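Local atomic coordinates of putative isocitrate dehydrogenase, NAD-dependent (Methylococcus capsulatus, PDB entry 6LKY), a protein that probably acts as an NAD-dependent isocitrate dehydrogenase, oxidising isocitrate with NAD as cofactor and with magnesium. Residues Cys64-Leu69 against Val82-Ala87; Thr5-Asp10 against Asp52-Ser57; Asn93-Ile98 against Leu233-Ala238. The protein carries 1 engineered substitution. One frame throughout, in Å; residues are numbered along the deposited sequence.

Interaction 1: Cys64-Leu69 against Val82-Ala87; sequences CFKGPL and VTLRQA. With NAD (nicotinamide-adenine-dinucleotide), chain C.
Leu84 reaches off its helix toward two side chains of the opposite segment, Lys66 and Leu69, and a single methyl does the touching. Leu84 CD2 sits 4.2 Å from Lys66 CD, against the aliphatic middle of the lysine, and in one of its two conformers Leu69 brings CD1 to 4.4 Å from the same Leu84 CD2. With chi1 at -105°, off the staggered positions, Leu84 presents this methyl to both partners.

Lys66 has a polar end quite unlike its middle. The chain leaves the strand extended, then folds over at chi3 (57°) and chi4, which swings the ammonium round toward the backbone of the next residue. There Lys66 NZ bonds to Gly67 O at 3.0 Å, approaching from 48° above the carbonyl plane. NZ also takes Asn81 OD1 as acceptor and forms a salt bridge with Glu260, so three oxygens grip it.

Strand 63-66 belongs to the mixed sheet of the isocitrate/isopropylmalate dehydrogenase fold, and here its C-terminal end opens into the NAD pocket. The nicotinamide amide comes down beside this turn: NAD N7N lies 2.9 Å from Leu69 N and 3.5 Å from Lys66 NZ.

Arg85, one residue along the helix from Leu84, turns its guanidinium toward the amide oxygen O7N of NAD at an oblique angle. Arg85 NH2 stays 6.0 Å from Lys66 NZ, and Glu260 spans the two, OE1 going to the lysine and OE2 to the arginine. A citrate, probably from the crystallisation liquor, is hydrogen-bonded to Arg85 NH2 as well.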
loop_
_atom_site.group_PDB
_atom_site.type_symbol
_atom_site.label_atom_id
_atom_site.label_comp_id
_atom_site.label_asym_id
_atom_site.label_seq_id
_atom_site.Cartn_x
_atom_site.Cartn_y
_atom_site.Cartn_z
ATOM N N CYS A 64 -15.209 -20.652 -13.122
ATOM C CA CYS A 64 -15.329 -19.483 -13.977
ATOM C C CYS A 64 -13.946 -18.943 -14.302
ATOM O O CYS A 64 -13.062 -18.899 -13.444
ATOM C CB CYS A 64 -16.204 -18.400 -13.322
ATOM S SG CYS A 64 -16.445 -16.919 -14.324
ATOM N N PHE A 65 -13.764 -18.575 -15.563
ATOM C CA PHE A 65 -12.553 -17.960 -16.092
ATOM C C PHE A 65 -12.955 -16.557 -16.540
ATOM O O PHE A 65 -13.768 -16.412 -17.459
ATOM C CB PHE A 65 -12.017 -18.798 -17.248
ATOM C CG PHE A 65 -10.591 -18.533 -17.594
ATOM C CD1 PHE A 65 -9.618 -18.470 -16.610
ATOM C CD2 PHE A 65 -10.214 -18.386 -18.920
ATOM C CE1 PHE A 65 -8.292 -18.243 -16.953
ATOM C CE2 PHE A 65 -8.893 -18.148 -19.260
ATOM C CZ PHE A 65 -7.934 -18.079 -18.284
ATOM N N LYS A 66 -12.414 -15.528 -15.884
ATOM C CA LYS A 66 -12.972 -14.180 -15.980
ATOM C C LYS A 66 -11.894 -13.177 -16.365
ATOM O O LYS A 66 -10.900 -13.021 -15.653
ATOM C CB LYS A 66 -13.635 -13.762 -14.660
ATOM C CG LYS A 66 -14.387 -12.434 -14.752
ATOM C CD LYS A 66 -14.612 -11.780 -13.374
ATOM C CE LYS A 66 -13.311 -11.547 -12.626
ATOM N NZ LYS A 66 -12.442 -10.467 -13.194
ATOM N N GLY A 67 -12.080 -12.510 -17.499
ATOM C CA GLY A 67 -11.238 -11.394 -17.861
ATOM C C GLY A 67 -11.518 -10.201 -16.961
ATOM O O GLY A 67 -12.467 -10.208 -16.172
ATOM N N PRO A 68 -10.696 -9.158 -17.054
ATOM C CA PRO A 68 -10.879 -7.991 -16.176
ATOM C C PRO A 68 -12.192 -7.283 -16.463
ATOM O O PRO A 68 -12.616 -7.170 -17.615
ATOM C CB PRO A 68 -9.687 -7.096 -16.521
ATOM C CG PRO A 68 -9.336 -7.490 -17.958
ATOM C CD PRO A 68 -9.552 -8.988 -17.968
ATOM N N LEU A 69 -12.837 -6.804 -15.401
ATOM C CA LEU A 69 -14.109 -6.106 -15.522
ATOM C C LEU A 69 -13.936 -4.666 -15.065
ATOM O O LEU A 69 -13.403 -4.416 -13.979
ATOM C CB LEU A 69 -15.194 -6.818 -14.712
ATOM C CG LEU A 69 -15.487 -8.234 -15.226
ATOM C CD1 LEU A 69 -16.612 -8.908 -14.436
ATOM C CD2 LEU A 69 -15.837 -8.179 -16.706
ATOM N N VAL A 82 -16.441 -7.753 -7.279
ATOM C CA VAL A 82 -16.765 -7.895 -5.871
ATOM C C VAL A 82 -18.103 -8.590 -5.703
ATOM O O VAL A 82 -18.259 -9.464 -4.832
ATOM C CB VAL A 82 -16.734 -6.515 -5.197
ATOM C CG1 VAL A 82 -17.352 -6.589 -3.800
ATOM C CG2 VAL A 82 -15.286 -5.998 -5.172
ATOM N N THR A 83 -19.096 -8.194 -6.514
ATOM C CA THR A 83 -20.406 -8.839 -6.465
ATOM C C THR A 83 -20.290 -10.338 -6.722
ATOM O O THR A 83 -20.912 -11.140 -6.021
ATOM C CB THR A 83 -21.358 -8.203 -7.469
ATOM O OG1 THR A 83 -21.612 -6.845 -7.095
ATOM C CG2 THR A 83 -22.674 -8.957 -7.503
ATOM N N LEU A 84 -19.508 -10.733 -7.731
ATOM C CA LEU A 84 -19.296 -12.156 -7.999
ATOM C C LEU A 84 -18.667 -12.852 -6.793
ATOM O O LEU A 84 -19.166 -13.887 -6.335
ATOM C CB LEU A 84 -18.414 -12.325 -9.242
ATOM C CG LEU A 84 -18.973 -12.764 -10.607
ATOM C CD1 LEU A 84 -20.489 -12.864 -10.659
ATOM C CD2 LEU A 84 -18.468 -11.844 -11.687
ATOM N N ARG A 85 -17.569 -12.286 -6.260
ATOM C CA ARG A 85 -16.899 -12.892 -5.107
ATOM C C ARG A 85 -17.867 -13.101 -3.949
ATOM O O ARG A 85 -17.852 -14.148 -3.294
ATOM C CB ARG A 85 -15.728 -12.017 -4.642
ATOM C CG ARG A 85 -14.584 -11.919 -5.610
ATOM C CD ARG A 85 -13.735 -10.687 -5.364
ATOM N NE ARG A 85 -12.627 -10.644 -6.324
ATOM C CZ ARG A 85 -11.893 -9.568 -6.582
ATOM N NH1 ARG A 85 -12.139 -8.426 -5.950
ATOM N NH2 ARG A 85 -10.916 -9.636 -7.477
ATOM N N GLN A 86 -18.722 -12.116 -3.690
ATOM C CA GLN A 86 -19.630 -12.198 -2.546
ATOM C C GLN A 86 -20.830 -13.102 -2.814
ATOM O O GLN A 86 -21.228 -13.874 -1.935
ATOM C CB GLN A 86 -20.095 -10.801 -2.153
ATOM C CG GLN A 86 -18.948 -9.955 -1.617
ATOM C CD GLN A 86 -19.347 -8.514 -1.353
ATOM O OE1 GLN A 86 -20.359 -8.036 -1.854
ATOM N NE2 GLN A 86 -18.536 -7.813 -0.579
ATOM N N ALA A 87 -21.418 -13.014 -4.012
ATOM C CA ALA A 87 -22.572 -13.842 -4.364
ATOM C C ALA A 87 -22.212 -15.326 -4.395
ATOM O O ALA A 87 -23.048 -16.177 -4.071
ATOM C CB ALA A 87 -23.138 -13.405 -5.718
HETATM P PA NAD C . -5.205 -1.416 -14.692
HETATM O O1A NAD C . -6.314 -1.617 -15.696
HETATM O O2A NAD C . -4.747 -2.726 -14.129
HETATM O O5B NAD C . -4.017 -0.593 -15.380
HETATM C C5B NAD C . -2.902 -0.209 -14.581
HETATM C C4B NAD C . -1.681 -0.084 -15.471
HETATM O O4B NAD C . -1.233 -1.423 -15.761
HETATM C C3B NAD C . -2.061 0.594 -16.782
HETATM O O3B NAD C . -1.044 1.496 -17.192
HETATM C C2B NAD C . -2.177 -0.569 -17.755
HETATM O O2B NAD C . -1.892 -0.225 -19.120
HETATM C C1B NAD C . -1.234 -1.614 -17.175
HETATM N N9A NAD C . -1.816 -2.882 -17.591
HETATM C C8A NAD C . -2.556 -3.701 -16.613
HETATM N N7A NAD C . -2.723 -4.916 -17.433
HETATM C C5A NAD C . -1.369 -5.181 -17.905
HETATM C C6A NAD C . -1.381 -5.910 -19.237
HETATM N N6A NAD C . -1.787 -7.306 -19.011
HETATM N N1A NAD C . -0.010 -5.876 -19.767
HETATM C C2A NAD C . 0.496 -4.521 -20.062
HETATM N N3A NAD C . -0.391 -3.484 -19.528
HETATM C C4A NAD C . -0.820 -3.800 -18.168
HETATM O O3 NAD C . -5.713 -0.546 -13.442
HETATM P PN NAD C . -6.570 0.799 -13.510
HETATM O O1N NAD C . -6.268 1.654 -14.700
HETATM O O2N NAD C . -6.295 1.516 -12.198
HETATM O O5D NAD C . -8.113 0.351 -13.578
HETATM C C5D NAD C . -8.761 0.161 -14.846
HETATM C C4D NAD C . -10.090 -0.551 -14.632
HETATM O O4D NAD C . -9.896 -1.940 -14.313
HETATM C C3D NAD C . -10.877 0.079 -13.481
HETATM O O3D NAD C . -12.219 0.260 -13.925
HETATM C C2D NAD C . -10.812 -0.979 -12.394
HETATM O O2D NAD C . -11.960 -1.014 -11.547
HETATM C C1D NAD C . -10.719 -2.278 -13.182
HETATM N N1N NAD C . -10.206 -3.342 -12.282
HETATM C C2N NAD C . -10.440 -4.693 -12.775
HETATM C C3N NAD C . -10.056 -5.619 -11.644
HETATM C C7N NAD C . -10.639 -7.029 -11.781
HETATM O O7N NAD C . -9.736 -8.030 -11.330
HETATM N N7N NAD C . -11.128 -7.276 -13.135
HETATM C C4N NAD C . -8.574 -5.589 -11.304
HETATM C C5N NAD C . -8.043 -4.175 -11.173
HETATM C C6N NAD C . -8.813 -3.053 -11.875
#

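Interaction 2: Thr5-Asp10 against Asp52-Ser57; sequences TLIPGD and DATLDS
Thr5 meets Ser57, and Ile7 meets Thr54, without any flat side chain between them: no ring, amide or carboxylate of either segment has a face or edge in this contact, which is made by hydroxyls and methyls. It is the packing of an alpha helix on a beta strand within an alpha/beta fold, helix 52-61 lying against strand 2-7 just before the chain enters the neighbouring strand 63-66.

The polar half is a hydroxyl pair. Thr5 OG1 donates to Ser57 OG over 2.6 Å, a short bond. Ser57 holds its OG anti to the backbone N (chi1 165°), which extends the hydroxyl off the helix toward the strand. Thr5 turns its hydroxyl to the side of its own backbone N (chi1 -62°) and leaves CG2 on the other side, 3.5 Å from Ser57 OG, so that the serine oxygen rests against both branches of the threonine. The two flat groups that matter stand just outside: the amide of Asn61 gives its ND2 to Thr5 OG1, and the carboxylate of Asp34 receives Ser57 OG. The bonds are consistent with a chain running from amide through two buried hydroxyls to carboxylate. A valine in place of Thr5 would probably leave the Asn61 ND2 without its acceptor and the Ser57 hydroxyl without its donor in this buried spot.

One turn back along the helix the contact becomes apolar. Thr54 splits its functions: OG1 turns to Ser37 O, whereas the methyl faces the strand. Ile7 answers with the far end of its extended longer branch, CD1 stopping 3.9 Å from Thr54 CG2.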
loop_
_atom_site.group_PDB
_atom_site.type_symbol
_atom_site.label_atom_id
_atom_site.label_comp_id
_atom_site.label_asym_id
_atom_site.label_seq_id
_atom_site.Cartn_x
_atom_site.Cartn_y
_atom_site.Cartn_z
ATOM N N THR A 5 -17.560 -21.579 -17.065
ATOM C CA THR A 5 -18.110 -20.289 -17.475
ATOM C C THR A 5 -16.974 -19.364 -17.893
ATOM O O THR A 5 -15.945 -19.297 -17.219
ATOM C CB THR A 5 -18.925 -19.662 -16.342
ATOM O OG1 THR A 5 -20.035 -20.509 -16.022
ATOM C CG2 THR A 5 -19.444 -18.274 -16.745
ATOM N N LEU A 6 -17.138 -18.691 -19.034
ATOM C CA LEU A 6 -16.083 -17.884 -19.637
ATOM C C LEU A 6 -16.582 -16.459 -19.821
ATOM O O LEU A 6 -17.592 -16.234 -20.500
ATOM C CB LEU A 6 -15.651 -18.474 -20.983
ATOM C CG LEU A 6 -14.569 -17.734 -21.771
ATOM C CD1 LEU A 6 -13.245 -17.821 -21.025
ATOM C CD2 LEU A 6 -14.426 -18.302 -23.193
ATOM N N ILE A 7 -15.870 -15.502 -19.243
ATOM C CA ILE A 7 -16.254 -14.098 -19.294
ATOM C C ILE A 7 -15.116 -13.310 -19.929
ATOM O O ILE A 7 -14.089 -13.062 -19.300
ATOM C CB ILE A 7 -16.589 -13.552 -17.895
ATOM C CG1 ILE A 7 -17.730 -14.364 -17.259
ATOM C CG2 ILE A 7 -16.890 -12.059 -17.989
ATOM C CD1 ILE A 7 -18.066 -13.962 -15.815
ATOM N N PRO A 8 -15.265 -12.905 -21.191
ATOM C CA PRO A 8 -14.165 -12.184 -21.863
ATOM C C PRO A 8 -13.811 -10.855 -21.217
ATOM O O PRO A 8 -12.638 -10.460 -21.234
ATOM C CB PRO A 8 -14.707 -11.991 -23.288
ATOM C CG PRO A 8 -15.749 -13.090 -23.437
ATOM C CD PRO A 8 -16.394 -13.163 -22.099
ATOM N N GLY A 9 -14.798 -10.129 -20.692
ATOM C CA GLY A 9 -14.516 -8.916 -19.938
ATOM C C GLY A 9 -14.358 -7.663 -20.785
ATOM O O GLY A 9 -14.877 -7.556 -21.900
ATOM N N ASP A 10 -13.605 -6.707 -20.239
ATOM C CA ASP A 10 -13.561 -5.336 -20.728
ATOM C C ASP A 10 -12.149 -4.953 -21.154
ATOM O O ASP A 10 -11.158 -5.524 -20.688
ATOM C CB ASP A 10 -14.060 -4.363 -19.647
ATOM C CG ASP A 10 -15.522 -4.584 -19.304
ATOM O OD1 ASP A 10 -16.288 -4.954 -20.221
ATOM O OD2 ASP A 10 -15.902 -4.402 -18.124
ATOM N N ASP A 52 -28.490 -12.030 -14.982
ATOM C CA ASP A 52 -28.813 -13.195 -14.159
ATOM C C ASP A 52 -28.252 -14.473 -14.756
ATOM O O ASP A 52 -27.791 -15.355 -14.023
ATOM C CB ASP A 52 -30.331 -13.324 -13.994
ATOM C CG ASP A 52 -30.885 -12.418 -12.911
ATOM O OD1 ASP A 52 -30.145 -12.103 -11.945
ATOM O OD2 ASP A 52 -32.064 -12.017 -13.034
ATOM N N ALA A 53 -28.295 -14.597 -16.085
ATOM C CA ALA A 53 -27.820 -15.816 -16.735
ATOM C C ALA A 53 -26.341 -16.070 -16.458
ATOM O O ALA A 53 -25.926 -17.228 -16.338
ATOM C CB ALA A 53 -28.085 -15.740 -18.239
ATOM N N THR A 54 -25.532 -15.009 -16.335
ATOM C CA THR A 54 -24.113 -15.172 -16.006
ATOM C C THR A 54 -23.938 -15.808 -14.630
ATOM O O THR A 54 -23.170 -16.771 -14.456
ATOM C CB THR A 54 -23.418 -13.811 -16.069
ATOM O OG1 THR A 54 -23.562 -13.283 -17.390
ATOM C CG2 THR A 54 -21.921 -13.925 -15.728
ATOM N N LEU A 55 -24.657 -15.282 -13.637
ATOM C CA LEU A 55 -24.596 -15.841 -12.290
ATOM C C LEU A 55 -25.129 -17.272 -12.262
ATOM O O LEU A 55 -24.526 -18.160 -11.646
ATOM C CB LEU A 55 -25.392 -14.955 -11.332
ATOM C CG LEU A 55 -24.658 -14.294 -10.173
ATOM C CD1 LEU A 55 -25.673 -13.598 -9.281
ATOM C CD2 LEU A 55 -23.844 -15.320 -9.393
ATOM N N ASP A 56 -26.271 -17.508 -12.922
ATOM C CA ASP A 56 -26.820 -18.861 -13.010
ATOM C C ASP A 56 -25.808 -19.824 -13.614
ATOM O O ASP A 56 -25.633 -20.946 -13.123
ATOM C CB ASP A 56 -28.109 -18.854 -13.842
ATOM C CG ASP A 56 -29.213 -18.021 -13.214
ATOM O OD1 ASP A 56 -29.108 -17.706 -12.010
ATOM O OD2 ASP A 56 -30.187 -17.677 -13.924
ATOM N N SER A 57 -25.123 -19.396 -14.681
ATOM C CA SER A 57 -24.122 -20.242 -15.323
ATOM C C SER A 57 -22.983 -20.575 -14.370
ATOM O O SER A 57 -22.530 -21.728 -14.309
ATOM C CB SER A 57 -23.589 -19.555 -16.582
ATOM O OG SER A 57 -22.395 -20.168 -17.041
#

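Interaction 3: Asn93-Ile98 against Leu233-Ala238; sequences NVRPAI and LSDLAA
Arg95 reaches across to Ser234 with NH1, which donates to Ser234 OG over 2.8 Å at an N-H...O angle of 152°. The hydroxyl lies at the guanidinium edge, close to its plane, while Ser234 OG also rests 3.4 Å from Arg95 CD. Ser234 holds OG between its backbone N and carbonyl carbon (chi1 67°), within bonding range of both Gly230 O and Asp231 O, to either of which it can give its single proton while accepting from the arginine. A weak bond from Arg95 NE to Asn93 OD1, 3.1 Å, may help to hold the rotation of the guanidinium, and NH2 binds a citrate, probably a crystallisation component. Asp235 OD1 is 4.1 Å from Arg95 NH1, beyond a salt bridge, though its charge probably still favours the arginine.

Here helix 227-240 covers strand 92-98 of the central mixed sheet of the isocitrate/isopropylmalate dehydrogenase fold, the two segments running in nearly the same direction, 25° apart, with axes 8.7 Å from each other. Farther along, both partners are alanines: Ala97 CB touches Ala237 CB at 3.8 Å. Beyond the helix, Leu236 packs on Val214 of the second subunit.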
loop_
_atom_site.group_PDB
_atom_site.type_symbol
_atom_site.label_atom_id
_atom_site.label_comp_id
_atom_site.label_asym_id
_atom_site.label_seq_id
_atom_site.Cartn_x
_atom_site.Cartn_y
_atom_site.Cartn_z
ATOM N N ASN A 93 -8.885 -15.063 -1.681
ATOM C CA ASN A 93 -8.282 -14.565 -2.913
ATOM C C ASN A 93 -6.791 -14.873 -2.811
ATOM O O ASN A 93 -6.095 -14.291 -1.978
ATOM C CB ASN A 93 -8.565 -13.072 -3.084
ATOM C CG ASN A 93 -8.244 -12.545 -4.483
ATOM O OD1 ASN A 93 -7.412 -13.090 -5.200
ATOM N ND2 ASN A 93 -8.929 -11.473 -4.875
ATOM N N VAL A 94 -6.323 -15.825 -3.611
ATOM C CA VAL A 94 -4.975 -16.379 -3.519
ATOM C C VAL A 94 -4.161 -15.842 -4.686
ATOM O O VAL A 94 -4.507 -16.084 -5.850
ATOM C CB VAL A 94 -5.012 -17.917 -3.526
ATOM C CG1 VAL A 94 -3.627 -18.505 -3.346
ATOM C CG2 VAL A 94 -5.990 -18.436 -2.454
ATOM N N ARG A 95 -3.095 -15.099 -4.380
ATOM C CA ARG A 95 -2.291 -14.408 -5.388
ATOM C C ARG A 95 -0.807 -14.711 -5.218
ATOM O O ARG A 95 -0.130 -14.078 -4.383
ATOM C CB ARG A 95 -2.550 -12.909 -5.339
ATOM C CG ARG A 95 -3.957 -12.570 -5.816
ATOM C CD ARG A 95 -4.306 -11.114 -5.622
ATOM N NE ARG A 95 -5.555 -10.806 -6.303
ATOM C CZ ARG A 95 -5.925 -9.586 -6.662
ATOM N NH1 ARG A 95 -5.160 -8.542 -6.367
ATOM N NH2 ARG A 95 -7.069 -9.418 -7.296
ATOM N N PRO A 96 -0.279 -15.687 -5.965
ATOM C CA PRO A 96 1.169 -15.957 -5.939
ATOM C C PRO A 96 1.963 -14.918 -6.711
ATOM O O PRO A 96 1.553 -14.457 -7.779
ATOM C CB PRO A 96 1.295 -17.341 -6.599
ATOM C CG PRO A 96 -0.128 -17.902 -6.672
ATOM C CD PRO A 96 -1.025 -16.697 -6.740
ATOM N N ALA A 97 3.111 -14.539 -6.151
ATOM C CA ALA A 97 4.096 -13.688 -6.817
ATOM C C ALA A 97 5.446 -14.391 -6.695
ATOM O O ALA A 97 6.045 -14.412 -5.612
ATOM C CB ALA A 97 4.134 -12.280 -6.219
ATOM N N ILE A 98 5.879 -15.021 -7.787
ATOM C CA ILE A 98 7.122 -15.788 -7.857
ATOM C C ILE A 98 7.917 -15.279 -9.056
ATOM O O ILE A 98 7.393 -15.233 -10.174
ATOM C CB ILE A 98 6.850 -17.297 -7.968
ATOM C CG1 ILE A 98 5.867 -17.716 -6.870
ATOM C CG2 ILE A 98 8.145 -18.097 -7.833
ATOM C CD1 ILE A 98 5.411 -19.138 -6.954
ATOM N N LEU A 233 -1.222 -4.806 -1.366
ATOM C CA LEU A 233 0.019 -5.559 -1.203
ATOM C C LEU A 233 0.274 -6.483 -2.383
ATOM O O LEU A 233 1.423 -6.630 -2.823
ATOM C CB LEU A 233 -0.034 -6.372 0.086
ATOM C CG LEU A 233 0.566 -5.803 1.369
ATOM C CD1 LEU A 233 0.983 -4.349 1.250
ATOM C CD2 LEU A 233 -0.435 -5.987 2.481
ATOM N N SER A 234 -0.778 -7.128 -2.899
ATOM C CA SER A 234 -0.587 -8.007 -4.043
ATOM C C SER A 234 -0.215 -7.215 -5.295
ATOM O O SER A 234 0.545 -7.722 -6.130
ATOM C CB SER A 234 -1.836 -8.878 -4.260
ATOM O OG SER A 234 -2.969 -8.122 -4.656
ATOM N N ASP A 235 -0.693 -5.962 -5.436
ATOM C CA ASP A 235 -0.221 -5.162 -6.573
ATOM C C ASP A 235 1.226 -4.706 -6.383
ATOM O O ASP A 235 1.996 -4.617 -7.352
ATOM C CB ASP A 235 -1.126 -3.959 -6.794
ATOM C CG ASP A 235 -2.335 -4.303 -7.624
ATOM O OD1 ASP A 235 -2.670 -5.509 -7.682
ATOM O OD2 ASP A 235 -2.949 -3.376 -8.203
ATOM N N LEU A 236 1.605 -4.385 -5.148
ATOM C CA LEU A 236 3.008 -4.123 -4.850
ATOM C C LEU A 236 3.879 -5.318 -5.270
ATOM O O LEU A 236 4.911 -5.156 -5.938
ATOM C CB LEU A 236 3.144 -3.803 -3.353
ATOM C CG LEU A 236 4.369 -3.110 -2.738
ATOM C CD1 LEU A 236 4.135 -2.805 -1.252
ATOM C CD2 LEU A 236 5.637 -3.941 -2.893
ATOM N N ALA A 237 3.470 -6.530 -4.879
ATOM C CA ALA A 237 4.221 -7.739 -5.229
ATOM C C ALA A 237 4.293 -7.933 -6.744
ATOM O O ALA A 237 5.351 -8.289 -7.294
ATOM C CB ALA A 237 3.579 -8.954 -4.556
ATOM N N ALA A 238 3.178 -7.687 -7.433
ATOM C CA ALA A 238 3.183 -7.762 -8.890
ATOM C C ALA A 238 4.249 -6.841 -9.451
ATOM O O ALA A 238 5.011 -7.225 -10.346
ATOM C CB ALA A 238 1.811 -7.387 -9.448
#

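In the fold
From the N terminus, interaction 2 comes first: it returns helix 52-61 to strand 2-7, closing a loop of 41 residues. The chain then runs directly into strand 63-66, and interaction 1 closes the short loop of 12 residues to helix 80-87. Strand 92-98 follows, and interaction 3 spans 134 residues to helix 227-240. The three loops stand in series, neither nesting nor crossing. All reach one mixed sheet, where strands 2-7 and 63-66 are neighbours; Phe65 N bonds to Thr5 O between interactions 1 and 2. Interactions 1 and 3 meet at Arg85 and Arg95, both bound to citrate, while interactions 2 and 3 stay about 14 Å apart at their nearest atoms.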